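Local coordinates for possible protein of nuclear scaffold (Encephalitozoon cuniculi, PDB 3KAE) that probably serves as the Cdc27 (APC3) subunit of the anaphase-promoting complex, with an N-terminal tetratricopeptide repeat domain that forms a homodimer, at residues N60-K65 against V108-E113; K198-V203 against R235-M240; K11-R16 against S40-L45; D122-S127 against I134-R139; E189-S194 against R216-L221. One frame throughout, in Å; residues are numbered along the deposited sequence.

Contact 1 (N60-K65 against V108-E113)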
# COMPACT_ATOMS: atom_id res chain seq x y z
N ASN C 60 8.78 13.94 -14.54
CA ASN C 60 8.32 13.40 -15.81
C ASN C 60 9.07 12.14 -16.22
O ASN C 60 9.88 12.15 -17.15
CB ASN C 60 8.42 14.45 -16.92
CG ASN C 60 7.73 14.01 -18.20
OD1 ASN C 60 8.37 13.69 -19.20
ND2 ASN C 60 6.40 14.00 -18.17
N THR C 61 8.82 11.03 -15.53
CA THR C 61 9.38 9.76 -15.94
C THR C 61 8.26 8.72 -16.09
O THR C 61 7.10 8.97 -15.76
CB THR C 61 10.44 9.24 -14.95
OG1 THR C 61 9.82 8.85 -13.72
CG2 THR C 61 11.53 10.30 -14.67
N CYS C 62 8.61 7.54 -16.60
CA CYS C 62 7.63 6.48 -16.70
C CYS C 62 7.01 6.18 -15.33
O CYS C 62 5.79 5.99 -15.23
CB CYS C 62 8.25 5.21 -17.30
SG CYS C 62 9.85 4.74 -16.61
N THR C 63 7.85 6.15 -14.28
CA THR C 63 7.38 5.82 -12.93
C THR C 63 6.51 6.94 -12.39
O THR C 63 5.52 6.70 -11.71
CB THR C 63 8.53 5.56 -11.93
OG1 THR C 63 9.43 4.58 -12.44
CG2 THR C 63 7.97 5.05 -10.62
N SER C 64 6.85 8.17 -12.73
CA SER C 64 6.12 9.31 -12.17
C SER C 64 4.77 9.41 -12.84
O SER C 64 3.76 9.61 -12.17
CB SER C 64 6.92 10.63 -12.31
OG SER C 64 6.56 11.38 -13.46
N LYS C 65 4.76 9.28 -14.16
CA LYS C 65 3.52 9.34 -14.93
C LYS C 65 2.60 8.18 -14.58
O LYS C 65 1.38 8.32 -14.53
CB LYS C 65 3.81 9.38 -16.43
CG LYS C 65 4.32 10.72 -16.90
CD LYS C 65 3.31 11.81 -16.59
CE LYS C 65 3.80 13.16 -17.09
NZ LYS C 65 2.86 14.27 -16.76
N VAL C 108 9.21 1.67 -12.36
CA VAL C 108 8.43 1.09 -13.44
C VAL C 108 9.24 0.96 -14.72
O VAL C 108 9.86 1.92 -15.18
CB VAL C 108 7.20 1.99 -13.69
CG1 VAL C 108 6.93 2.14 -15.18
CG2 VAL C 108 6.01 1.47 -12.92
N ASP C 109 9.24 -0.24 -15.29
CA ASP C 109 9.94 -0.51 -16.55
C ASP C 109 8.96 -0.32 -17.71
O ASP C 109 7.90 -0.92 -17.74
CB ASP C 109 10.51 -1.93 -16.51
CG ASP C 109 11.30 -2.28 -17.75
OD1 ASP C 109 11.38 -1.44 -18.67
OD2 ASP C 109 11.84 -3.40 -17.81
N PRO C 110 9.32 0.54 -18.68
CA PRO C 110 8.43 0.83 -19.82
C PRO C 110 8.19 -0.38 -20.72
O PRO C 110 7.40 -0.29 -21.66
CB PRO C 110 9.20 1.91 -20.60
CG PRO C 110 10.22 2.45 -19.65
CD PRO C 110 10.57 1.32 -18.73
N GLY C 111 8.86 -1.49 -20.43
CA GLY C 111 8.70 -2.70 -21.21
C GLY C 111 7.59 -3.58 -20.66
O GLY C 111 7.22 -4.59 -21.27
N ASP C 112 7.06 -3.20 -19.51
CA ASP C 112 5.96 -3.92 -18.88
C ASP C 112 4.60 -3.32 -19.29
O ASP C 112 3.83 -2.85 -18.46
CB ASP C 112 6.12 -3.91 -17.36
CG ASP C 112 7.43 -4.54 -16.92
OD1 ASP C 112 7.97 -5.38 -17.67
OD2 ASP C 112 7.93 -4.20 -15.82
N GLU C 113 4.32 -3.33 -20.59
CA GLU C 113 3.15 -2.65 -21.13
C GLU C 113 1.82 -3.30 -20.77
O GLU C 113 0.78 -2.66 -20.87
CB GLU C 113 3.28 -2.50 -22.65
CG GLU C 113 4.44 -1.59 -23.05
CD GLU C 113 4.54 -1.39 -24.55
OE1 GLU C 113 3.88 -2.15 -25.30
OE2 GLU C 113 5.27 -0.47 -24.98
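Thr-63 and Val-108 form the tight part of this contact. It joins the first turn of helix 62-74 to the loop between helices 101-104 and 113-126 in an all-helical tetratricopeptide repeat (TPR) domain. Val-108 N donates to Thr-63 OG1 at 2.9 Å, and the bond is nearly straight at 175°. The threonine has OG1 beside its own backbone N (chi1 -53°), which turns the hydroxyl toward the loop. The same OG1 has a second, weak hydrogen bond with Asp-96. Cys-62 also points at the loop. Its CB lies 4.0 Å from Val-108 CG1. Its sulfur sits between backbone N and carbonyl carbon (chi1 46°), 3.2 Å from Val-108 O. Tyr-15 of the second subunit packs on Val-108 as well. The helix start is held by a capping box. Ser-64 N donates to Thr-61 OG1, and Thr-61 N donates to Ser-64 OG.

The rest is looser. Exposed Pro-110 meets Cys-62 through CG, 3.8 Å from Cys-62 SG. Asp-109 points away from the helix and starts a type I turn that ends at Asp-112. Tyr-15 of the second subunit bonds to Asp-109 N and Asp-112, so the loop belongs to the dimer interface. Within the turn, Gly-111 N reaches Asp-109 OD1 at 3.1 Å from above the carboxylate plane, making an Asx turn.

Contact 2 (K198-V203 against R235-M240)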
# COMPACT_ATOMS: atom_id res chain seq x y z
N LYS C 198 -14.83 -29.49 -10.27
CA LYS C 198 -13.39 -29.41 -10.18
C LYS C 198 -12.94 -28.20 -9.34
O LYS C 198 -12.04 -28.31 -8.50
CB LYS C 198 -12.78 -29.34 -11.57
CG LYS C 198 -11.35 -28.79 -11.60
CD LYS C 198 -10.92 -28.41 -13.01
CE LYS C 198 -9.42 -28.14 -13.07
NZ LYS C 198 -8.95 -27.72 -14.42
N TYR C 199 -13.57 -27.06 -9.58
CA TYR C 199 -13.21 -25.81 -8.90
C TYR C 199 -13.93 -25.64 -7.56
O TYR C 199 -13.61 -24.74 -6.79
CB TYR C 199 -13.48 -24.62 -9.80
CG TYR C 199 -12.41 -24.41 -10.86
CD1 TYR C 199 -11.32 -23.59 -10.61
CD2 TYR C 199 -12.50 -25.04 -12.10
CE1 TYR C 199 -10.34 -23.40 -11.56
CE2 TYR C 199 -11.51 -24.85 -13.06
CZ TYR C 199 -10.43 -24.02 -12.77
OH TYR C 199 -9.42 -23.80 -13.69
N MET C 200 -14.90 -26.50 -7.30
CA MET C 200 -15.68 -26.46 -6.07
C MET C 200 -14.77 -26.79 -4.88
O MET C 200 -14.98 -26.31 -3.76
CB MET C 200 -16.84 -27.46 -6.19
CG MET C 200 -18.03 -27.22 -5.28
SD MET C 200 -19.36 -28.42 -5.61
CE MET C 200 -20.31 -27.55 -6.87
N GLU C 201 -13.75 -27.60 -5.14
CA GLU C 201 -12.83 -28.06 -4.10
C GLU C 201 -11.84 -26.98 -3.66
O GLU C 201 -11.21 -27.11 -2.61
CB GLU C 201 -12.07 -29.32 -4.55
N HIS C 202 -11.72 -25.92 -4.45
CA HIS C 202 -10.77 -24.84 -4.14
C HIS C 202 -11.48 -23.54 -3.78
O HIS C 202 -11.22 -22.50 -4.38
CB HIS C 202 -9.79 -24.62 -5.29
CG HIS C 202 -9.13 -25.89 -5.76
ND1 HIS C 202 -8.05 -26.44 -5.12
CD2 HIS C 202 -9.42 -26.70 -6.80
CE1 HIS C 202 -7.68 -27.54 -5.76
NE2 HIS C 202 -8.50 -27.72 -6.78
N VAL C 203 -12.37 -23.63 -2.79
CA VAL C 203 -13.07 -22.49 -2.24
C VAL C 203 -12.95 -22.56 -0.73
O VAL C 203 -13.47 -23.49 -0.12
CB VAL C 203 -14.57 -22.56 -2.58
CG1 VAL C 203 -15.33 -21.34 -2.05
CG2 VAL C 203 -14.76 -22.72 -4.08
N ARG C 235 -20.81 -17.93 -0.82
CA ARG C 235 -21.27 -17.15 0.33
C ARG C 235 -20.96 -17.86 1.65
O ARG C 235 -20.72 -17.20 2.66
CB ARG C 235 -22.78 -16.88 0.26
CG ARG C 235 -23.25 -15.98 -0.87
N ARG C 236 -20.95 -19.19 1.63
CA ARG C 236 -20.69 -19.96 2.85
C ARG C 236 -19.24 -20.38 3.07
O ARG C 236 -18.72 -20.25 4.18
CB ARG C 236 -21.63 -21.17 2.97
CG ARG C 236 -21.79 -22.01 1.73
CD ARG C 236 -22.89 -23.05 1.94
NE ARG C 236 -22.76 -24.15 0.99
CZ ARG C 236 -23.67 -24.46 0.08
NH1 ARG C 236 -24.80 -23.78 -0.00
NH2 ARG C 236 -23.45 -25.48 -0.75
N LYS C 237 -18.58 -20.88 2.03
CA LYS C 237 -17.18 -21.31 2.14
C LYS C 237 -16.20 -20.15 2.03
O LYS C 237 -15.00 -20.31 2.27
CB LYS C 237 -16.85 -22.36 1.07
CG LYS C 237 -17.47 -23.73 1.30
CD LYS C 237 -17.08 -24.69 0.19
CE LYS C 237 -17.73 -26.05 0.38
NZ LYS C 237 -17.70 -26.86 -0.86
N ASP C 238 -16.71 -18.98 1.67
CA ASP C 238 -15.88 -17.80 1.48
C ASP C 238 -16.73 -16.54 1.46
O ASP C 238 -16.75 -15.82 0.47
CB ASP C 238 -15.10 -17.92 0.17
CG ASP C 238 -13.96 -16.92 0.10
OD1 ASP C 238 -13.21 -16.91 -0.90
OD2 ASP C 238 -13.83 -16.16 1.07
N PRO C 239 -17.43 -16.27 2.57
CA PRO C 239 -18.45 -15.21 2.65
C PRO C 239 -17.87 -13.84 2.34
O PRO C 239 -18.56 -12.98 1.80
CB PRO C 239 -18.89 -15.25 4.12
CG PRO C 239 -18.39 -16.55 4.66
CD PRO C 239 -17.15 -16.86 3.89
N MET C 240 -16.61 -13.64 2.71
CA MET C 240 -15.99 -12.35 2.57
C MET C 240 -15.39 -12.12 1.18
O MET C 240 -15.00 -11.00 0.87
CB MET C 240 -14.94 -12.17 3.67
CG MET C 240 -15.55 -11.97 5.05
SD MET C 240 -14.73 -12.94 6.33
CE MET C 240 -13.02 -12.67 5.89
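Val-203 and Lys-237 make the main apolar contact. Val-203 CG1 lies 3.6 Å from Lys-237 CB. The two side chains cross at about a right angle. CG1 is anti to the valine backbone N (chi1 -178°), which directs this methyl at the helix end. It also touches Asp-238 CB at 4.1 Å, so one methyl meets two consecutive residues. Asp-238 is the first residue to leave the helix. The lysine chain runs extended beyond CG, and its CD passes Val-203 O at 3.8 Å.

The contact ties the loop between helices 193-200 and 206-220 to the end of helix 224-237, in the C-terminal part of this TPR domain. Its centre is about 23 Å from the centre of the chain.

Polar groups add little between the segments. Lys-237 NZ lies 4.0 Å from Met-200 O, too far for a hydrogen bond, and 4.4 Å from Met-200 CG. Both Met-200 and Lys-237 are exposed. The carboxylate of Asp-238 bonds elsewhere: OD1 pairs with Ser-208 OG near the start of helix 206-220. Val-203 also packs on Ser-208. Tyr-199 stacks on Phe-210 of helix 206-220.

Contact 3 (K11-R16 against S40-L45)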
# COMPACT_ATOMS: atom_id res chain seq x y z
N LYS C 11 12.90 0.22 5.42
CA LYS C 11 12.46 -0.49 6.61
C LYS C 11 11.10 -0.01 7.10
O LYS C 11 10.28 -0.82 7.54
CB LYS C 11 13.50 -0.42 7.73
CG LYS C 11 13.24 -1.46 8.81
CD LYS C 11 14.30 -1.42 9.89
CE LYS C 11 15.62 -1.99 9.42
NZ LYS C 11 16.65 -1.97 10.51
N SER C 12 10.85 1.29 7.00
CA SER C 12 9.56 1.84 7.42
C SER C 12 8.42 1.43 6.49
O SER C 12 7.26 1.30 6.93
CB SER C 12 9.63 3.38 7.49
OG SER C 12 10.70 3.81 8.29
N ILE C 13 8.73 1.29 5.20
CA ILE C 13 7.72 0.86 4.24
C ILE C 13 7.34 -0.59 4.55
O ILE C 13 6.18 -0.90 4.75
CB ILE C 13 8.24 1.01 2.80
CG1 ILE C 13 8.37 2.50 2.48
CG2 ILE C 13 7.30 0.30 1.83
CD1 ILE C 13 9.44 2.84 1.47
N ARG C 14 8.35 -1.44 4.63
CA ARG C 14 8.19 -2.83 5.03
C ARG C 14 7.39 -2.98 6.32
O ARG C 14 6.69 -3.97 6.49
CB ARG C 14 9.55 -3.53 5.13
CG ARG C 14 9.59 -4.70 6.08
CD ARG C 14 10.76 -5.61 5.76
NE ARG C 14 12.04 -5.09 6.22
CZ ARG C 14 12.72 -5.57 7.26
NH1 ARG C 14 12.24 -6.58 7.96
NH2 ARG C 14 13.88 -5.03 7.60
N TYR C 15 7.44 -2.00 7.21
CA TYR C 15 6.65 -2.08 8.45
C TYR C 15 5.34 -1.31 8.34
O TYR C 15 4.55 -1.26 9.29
CB TYR C 15 7.47 -1.63 9.67
CG TYR C 15 8.44 -2.70 10.16
CD1 TYR C 15 9.71 -2.81 9.62
CD2 TYR C 15 8.06 -3.60 11.16
CE1 TYR C 15 10.59 -3.79 10.06
CE2 TYR C 15 8.93 -4.59 11.60
CZ TYR C 15 10.19 -4.68 11.05
OH TYR C 15 11.06 -5.65 11.48
N ARG C 16 5.09 -0.73 7.18
CA ARG C 16 3.85 -0.01 6.94
C ARG C 16 3.78 1.18 7.87
O ARG C 16 2.70 1.71 8.17
CB ARG C 16 2.61 -0.93 7.09
CG ARG C 16 2.71 -2.25 6.30
CD ARG C 16 2.85 -2.04 4.78
NE ARG C 16 3.57 -3.14 4.17
CZ ARG C 16 4.14 -3.10 2.98
NH1 ARG C 16 4.06 -1.99 2.26
NH2 ARG C 16 4.80 -4.15 2.51
N SER C 40 6.81 10.56 -3.48
CA SER C 40 5.53 10.39 -4.15
C SER C 40 4.92 9.00 -3.88
O SER C 40 3.73 8.87 -3.59
CB SER C 40 5.73 10.58 -5.65
OG SER C 40 5.94 11.93 -5.97
N ILE C 41 5.75 7.98 -3.99
CA ILE C 41 5.32 6.60 -3.74
C ILE C 41 4.81 6.40 -2.33
O ILE C 41 3.68 5.97 -2.13
CB ILE C 41 6.47 5.62 -4.04
CG1 ILE C 41 6.83 5.70 -5.53
CG2 ILE C 41 6.07 4.20 -3.68
CD1 ILE C 41 7.85 4.71 -5.97
N VAL C 42 5.63 6.76 -1.34
CA VAL C 42 5.26 6.58 0.05
C VAL C 42 3.99 7.35 0.37
O VAL C 42 3.13 6.89 1.13
CB VAL C 42 6.42 6.95 0.99
CG1 VAL C 42 5.98 6.86 2.44
CG2 VAL C 42 7.61 6.03 0.73
N LEU C 43 3.83 8.50 -0.26
CA LEU C 43 2.60 9.29 -0.09
C LEU C 43 1.41 8.52 -0.70
O LEU C 43 0.30 8.51 -0.14
CB LEU C 43 2.78 10.64 -0.78
CG LEU C 43 2.53 11.99 -0.09
CD1 LEU C 43 2.71 11.94 1.41
CD2 LEU C 43 3.45 13.06 -0.68
N TYR C 44 1.64 7.91 -1.86
CA TYR C 44 0.60 7.11 -2.51
C TYR C 44 0.22 5.96 -1.57
O TYR C 44 -0.95 5.77 -1.25
CB TYR C 44 1.05 6.57 -3.88
CG TYR C 44 0.03 5.63 -4.49
CD1 TYR C 44 -1.01 6.13 -5.29
CD2 TYR C 44 0.06 4.26 -4.23
CE1 TYR C 44 -1.96 5.29 -5.83
CE2 TYR C 44 -0.89 3.41 -4.79
CZ TYR C 44 -1.89 3.93 -5.58
OH TYR C 44 -2.84 3.11 -6.11
N LEU C 45 1.23 5.24 -1.09
CA LEU C 45 0.99 4.12 -0.20
C LEU C 45 0.20 4.52 1.04
O LEU C 45 -0.55 3.72 1.60
CB LEU C 45 2.29 3.44 0.20
CG LEU C 45 3.01 2.72 -0.94
CD1 LEU C 45 4.43 2.31 -0.52
CD2 LEU C 45 2.19 1.50 -1.43
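Ile-13 carries the whole contact between helix 5-14 and helix 36-45. Its CB points toward the second helix and there splits into two branches. CG1 lies beside the backbone N (chi1 -69°) and comes within 4.0 Å of Val-42 CG2. Beyond it, CD1 approaches the same methyl more closely, at 3.8 Å. The CG2 branch goes to another partner, Leu-45 CD1 at 4.2 Å. Ile-13 thus touches residues nearly one turn apart on the facing helix.

Helix 18-31 lies between these two in sequence. Its residues Ala-21 and Ile-22 also pack on Val-42, as expected where successive helices of a TPR array stack. Helix 5-14 ends here in a Schellman motif, with Arg-16 at positive phi and its N bonded to Ile-13 O at 2.7 Å. This turn faces the dimer partner. Arg-16 NE bonds to Tyr-67 OH of the second subunit, and Leu-45 packs on Arg-16 of that subunit.

Contact 4 (D122-S127 against I134-R139)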
# COMPACT_ATOMS: atom_id res chain seq x y z
N ASP C 122 -9.18 -0.19 -17.86
CA ASP C 122 -10.02 0.24 -16.74
C ASP C 122 -10.48 1.67 -16.89
O ASP C 122 -11.66 1.98 -16.69
CB ASP C 122 -9.26 0.09 -15.41
CG ASP C 122 -8.99 -1.36 -15.06
OD1 ASP C 122 -9.60 -2.25 -15.70
OD2 ASP C 122 -8.16 -1.62 -14.15
N LEU C 123 -9.54 2.55 -17.25
CA LEU C 123 -9.84 3.96 -17.44
C LEU C 123 -10.86 4.20 -18.56
O LEU C 123 -11.82 4.95 -18.35
CB LEU C 123 -8.55 4.78 -17.65
CG LEU C 123 -7.57 4.67 -16.46
CD1 LEU C 123 -6.17 5.15 -16.83
CD2 LEU C 123 -8.09 5.41 -15.23
N CYS C 124 -10.63 3.60 -19.74
CA CYS C 124 -11.59 3.73 -20.87
C CYS C 124 -12.95 3.26 -20.43
O CYS C 124 -13.93 3.95 -20.64
CB CYS C 124 -11.17 2.91 -22.09
SG CYS C 124 -9.71 3.53 -22.92
N THR C 125 -12.99 2.10 -19.79
CA THR C 125 -14.23 1.54 -19.27
C THR C 125 -14.93 2.47 -18.28
O THR C 125 -16.09 2.82 -18.45
CB THR C 125 -14.00 0.19 -18.59
OG1 THR C 125 -13.58 -0.76 -19.57
CG2 THR C 125 -15.28 -0.28 -17.92
N LEU C 126 -14.21 2.88 -17.24
CA LEU C 126 -14.79 3.73 -16.21
C LEU C 126 -15.22 5.06 -16.82
O LEU C 126 -16.10 5.75 -16.29
CB LEU C 126 -13.77 3.99 -15.11
CG LEU C 126 -13.50 2.84 -14.15
CD1 LEU C 126 -12.16 3.03 -13.46
CD2 LEU C 126 -14.63 2.75 -13.15
N SER C 127 -14.60 5.40 -17.94
CA SER C 127 -14.77 6.70 -18.56
C SER C 127 -15.87 6.65 -19.64
O SER C 127 -16.20 7.65 -20.28
CB SER C 127 -13.43 7.17 -19.14
OG SER C 127 -13.43 8.54 -19.43
N ILE C 134 -11.92 -2.66 -24.01
CA ILE C 134 -11.75 -4.05 -24.38
C ILE C 134 -10.50 -4.23 -25.23
O ILE C 134 -9.75 -5.19 -25.04
CB ILE C 134 -13.00 -4.57 -25.16
CG1 ILE C 134 -14.13 -4.86 -24.17
CG2 ILE C 134 -12.66 -5.82 -25.96
CD1 ILE C 134 -15.50 -4.64 -24.75
N GLY C 135 -10.27 -3.28 -26.14
CA GLY C 135 -9.10 -3.30 -26.99
C GLY C 135 -7.79 -3.23 -26.20
O GLY C 135 -6.81 -3.89 -26.56
N HIS C 136 -7.77 -2.43 -25.13
CA HIS C 136 -6.59 -2.38 -24.26
C HIS C 136 -6.47 -3.68 -23.48
O HIS C 136 -5.37 -4.22 -23.34
CB HIS C 136 -6.59 -1.16 -23.34
CG HIS C 136 -6.56 0.15 -24.08
ND1 HIS C 136 -5.53 0.49 -24.93
CD2 HIS C 136 -7.43 1.18 -24.10
CE1 HIS C 136 -5.78 1.69 -25.45
NE2 HIS C 136 -6.92 2.12 -24.97
N TYR C 137 -7.60 -4.20 -23.00
CA TYR C 137 -7.58 -5.49 -22.30
C TYR C 137 -7.05 -6.60 -23.20
O TYR C 137 -6.26 -7.44 -22.77
CB TYR C 137 -8.97 -5.88 -21.82
CG TYR C 137 -9.54 -5.03 -20.72
CD1 TYR C 137 -8.74 -4.52 -19.68
CD2 TYR C 137 -10.89 -4.74 -20.69
CE1 TYR C 137 -9.29 -3.75 -18.67
CE2 TYR C 137 -11.45 -3.98 -19.70
CZ TYR C 137 -10.65 -3.48 -18.69
OH TYR C 137 -11.25 -2.73 -17.71
N VAL C 138 -7.49 -6.59 -24.45
CA VAL C 138 -7.03 -7.57 -25.42
C VAL C 138 -5.53 -7.43 -25.60
O VAL C 138 -4.80 -8.43 -25.57
CB VAL C 138 -7.74 -7.40 -26.77
CG1 VAL C 138 -6.98 -8.14 -27.87
CG2 VAL C 138 -9.16 -7.89 -26.67
N ARG C 139 -5.06 -6.20 -25.78
CA ARG C 139 -3.65 -5.97 -26.08
C ARG C 139 -2.82 -6.35 -24.85
O ARG C 139 -1.73 -6.90 -24.97
CB ARG C 139 -3.41 -4.53 -26.54
CG ARG C 139 -2.02 -4.26 -27.10
CD ARG C 139 -2.04 -3.16 -28.15
NE ARG C 139 -2.95 -2.09 -27.80
CZ ARG C 139 -4.02 -1.67 -28.48
NH1 ARG C 139 -4.72 -0.68 -27.95
NH2 ARG C 139 -4.39 -2.18 -29.65
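Asp-122 and Tyr-137 both carry CG beside the backbone N (chi1 -67° in Asp-122 and nearly the same in Tyr-137), and this brings carboxylate and phenol together between two helices. Tyr-137 OH donates to Asp-122 OD1 at 2.6 Å. The oxygen lies in the ring plane, at the ring edge, and receives the bond on its anti lone pair. Carboxylate and ring planes are 62° apart. The same OD1 bonds to Ser-148 OG, so two hydroxyls grip one oxygen and probably fix its place. Thr-125 OG1 passes 3.6 Å from Tyr-137 OH, but its own hydrogen bond goes back one turn to Gly-121 O.

A second contact joins Cys-124 and His-136. Cys-124 SG comes in at the edge of the His-136 imidazole, 3.5 Å from His-136 CD2. In the imidazole, ND1 is hydrogen-bonded to Glu-117, and NE2 weakly to Glu-132. Helix 147-155 closes over Tyr-137 through Pro-149, Asn-152 and Leu-153. Leu-123 packs against helices 62-74 and 78-89.

The axes of helix segments 122-126 and 134-139 approach to 9.1 Å and run nearly antiparallel, at 163°. They belong to consecutive helices joined by a short turn. Such antiparallel packing of consecutive helices is characteristic of TPR domains.

Contact 5 (E189-S194 against R216-L221)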
# COMPACT_ATOMS: atom_id res chain seq x y z
N GLU C 189 -19.29 -21.72 -22.71
CA GLU C 189 -20.00 -22.26 -23.85
C GLU C 189 -20.52 -23.68 -23.63
O GLU C 189 -21.31 -24.18 -24.42
CB GLU C 189 -19.13 -22.19 -25.11
N SER C 190 -20.11 -24.33 -22.55
CA SER C 190 -20.52 -25.72 -22.32
C SER C 190 -21.27 -25.95 -21.01
O SER C 190 -21.93 -26.97 -20.85
CB SER C 190 -19.33 -26.67 -22.38
OG SER C 190 -18.75 -26.85 -21.09
N LEU C 191 -21.14 -25.02 -20.07
CA LEU C 191 -21.77 -25.18 -18.76
C LEU C 191 -21.37 -26.49 -18.10
O LEU C 191 -22.13 -27.05 -17.32
CB LEU C 191 -23.30 -25.10 -18.86
CG LEU C 191 -23.92 -23.74 -19.19
CD1 LEU C 191 -23.52 -23.29 -20.58
CD2 LEU C 191 -25.43 -23.83 -19.09
N SER C 192 -20.17 -26.96 -18.42
CA SER C 192 -19.64 -28.24 -17.93
C SER C 192 -19.64 -28.43 -16.40
O SER C 192 -18.89 -27.81 -15.70
CB SER C 192 -18.23 -28.45 -18.49
OG SER C 192 -17.45 -29.32 -17.67
N PRO C 193 -20.49 -29.34 -15.90
CA PRO C 193 -20.63 -29.65 -14.47
C PRO C 193 -19.36 -30.28 -13.88
O PRO C 193 -19.12 -30.19 -12.67
CB PRO C 193 -21.78 -30.69 -14.45
CG PRO C 193 -22.45 -30.54 -15.76
CD PRO C 193 -21.38 -30.16 -16.73
N SER C 194 -18.58 -30.94 -14.73
CA SER C 194 -17.30 -31.49 -14.30
C SER C 194 -16.33 -30.36 -13.96
O SER C 194 -15.49 -30.50 -13.07
CB SER C 194 -16.71 -32.39 -15.39
OG SER C 194 -16.26 -31.65 -16.51
N ARG C 216 -22.70 -16.27 -12.40
CA ARG C 216 -23.05 -15.11 -13.19
C ARG C 216 -23.54 -15.57 -14.55
O ARG C 216 -24.56 -15.10 -15.06
CB ARG C 216 -21.83 -14.19 -13.35
CG ARG C 216 -22.05 -12.98 -14.22
CD ARG C 216 -20.72 -12.32 -14.50
NE ARG C 216 -19.85 -13.20 -15.28
CZ ARG C 216 -18.52 -13.12 -15.28
NH1 ARG C 216 -17.91 -12.20 -14.54
NH2 ARG C 216 -17.81 -13.96 -16.03
N ARG C 217 -22.79 -16.48 -15.15
CA ARG C 217 -23.19 -17.05 -16.43
C ARG C 217 -24.57 -17.70 -16.34
O ARG C 217 -25.42 -17.52 -17.22
CB ARG C 217 -22.18 -18.10 -16.89
CG ARG C 217 -22.56 -18.78 -18.19
CD ARG C 217 -22.70 -17.75 -19.31
NE ARG C 217 -22.86 -18.41 -20.61
CZ ARG C 217 -23.44 -17.85 -21.67
NH1 ARG C 217 -23.92 -16.61 -21.60
NH2 ARG C 217 -23.52 -18.52 -22.81
N TYR C 218 -24.78 -18.47 -15.28
CA TYR C 218 -26.07 -19.10 -15.06
C TYR C 218 -27.20 -18.07 -15.03
O TYR C 218 -28.25 -18.29 -15.61
CB TYR C 218 -26.08 -19.91 -13.77
CG TYR C 218 -25.38 -21.23 -13.88
CD1 TYR C 218 -25.71 -22.13 -14.89
CD2 TYR C 218 -24.39 -21.60 -12.98
CE1 TYR C 218 -25.08 -23.35 -15.00
CE2 TYR C 218 -23.74 -22.82 -13.08
CZ TYR C 218 -24.10 -23.70 -14.10
OH TYR C 218 -23.47 -24.93 -14.22
N PHE C 219 -26.98 -16.96 -14.34
CA PHE C 219 -28.02 -15.96 -14.26
C PHE C 219 -28.36 -15.41 -15.65
O PHE C 219 -29.52 -15.37 -16.05
CB PHE C 219 -27.64 -14.83 -13.31
CG PHE C 219 -28.72 -13.80 -13.15
CD1 PHE C 219 -29.70 -13.97 -12.18
CD2 PHE C 219 -28.76 -12.69 -13.97
CE1 PHE C 219 -30.71 -13.02 -12.02
CE2 PHE C 219 -29.76 -11.74 -13.83
CZ PHE C 219 -30.73 -11.90 -12.85
N ASN C 220 -27.32 -14.99 -16.38
CA ASN C 220 -27.48 -14.49 -17.74
C ASN C 220 -28.22 -15.47 -18.66
O ASN C 220 -28.78 -15.07 -19.69
CB ASN C 220 -26.12 -14.14 -18.35
CG ASN C 220 -25.33 -13.15 -17.50
OD1 ASN C 220 -25.84 -12.58 -16.53
ND2 ASN C 220 -24.08 -12.93 -17.88
N LEU C 221 -28.24 -16.75 -18.30
CA LEU C 221 -28.94 -17.74 -19.10
C LEU C 221 -30.34 -18.03 -18.58
O LEU C 221 -31.06 -18.86 -19.13
CB LEU C 221 -28.14 -19.05 -19.19
CG LEU C 221 -26.76 -18.98 -19.83
CD1 LEU C 221 -26.24 -20.38 -20.13
CD2 LEU C 221 -26.78 -18.13 -21.09
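Leu-191 and Leu-221 meet tip to tip. Leu-191 CD2 lies 3.7 Å from Leu-221 CD1, and Leu-191 CD1 is 4.0 Å from that same methyl. The Leu-191 CD2 branch also reaches Tyr-218, 4.1 Å from CE1, approaching the ring obliquely. Leu-191 and Tyr-218 slide past each other in opposite directions. At the end of the ring, Tyr-218 OH stands 4.0 Å from Leu-191 O.

Leu-191 sits where its phi is positive, just after helix 176-190. It joins the break between helices 176-190 and 193-200 to the end of helix 206-220, in the C-terminal part of the TPR array.

Further out, short polar links shape the break. Ser-192 N makes a weak bond to Ser-190 OG at 3.0 Å. Ser-192 is the N-cap of the next helix, and its OG accepts from Leu-195 N. Ser-194 OG also donates to Ser-192 OG at 2.9 Å. From helix 206-220, Arg-217 NE bonds to His-188 O near the end of helix 176-190. Phe-187 meets the Tyr-218 ring edge-to-face, and Met-223 touches both Leu-191 and Tyr-218. Helix 224-237 packs on Tyr-218 through Ser-227 and Cys-230.

Contact 1 is the most buried of the five; the others are partly buried. Contact 2 has two exposed residues among its four touching ones, contact 1 one. Contacts 1 and 3 are the main ones at the dimer interface, contact 2 reaches it only through Met-240, and contacts 4 and 5 do not. The nearest atoms of contacts 1 and 3 are about 5 Å apart. Contacts 2 and 5 share helix 193-200 and lie on the same side of the chain's centre, with centres 17 Å apart. Contacts 1 and 4 each have one hydrogen bond between segments, from a backbone N and a phenol respectively. Contacts 2, 3 and 5 meet mainly through aliphatic groups.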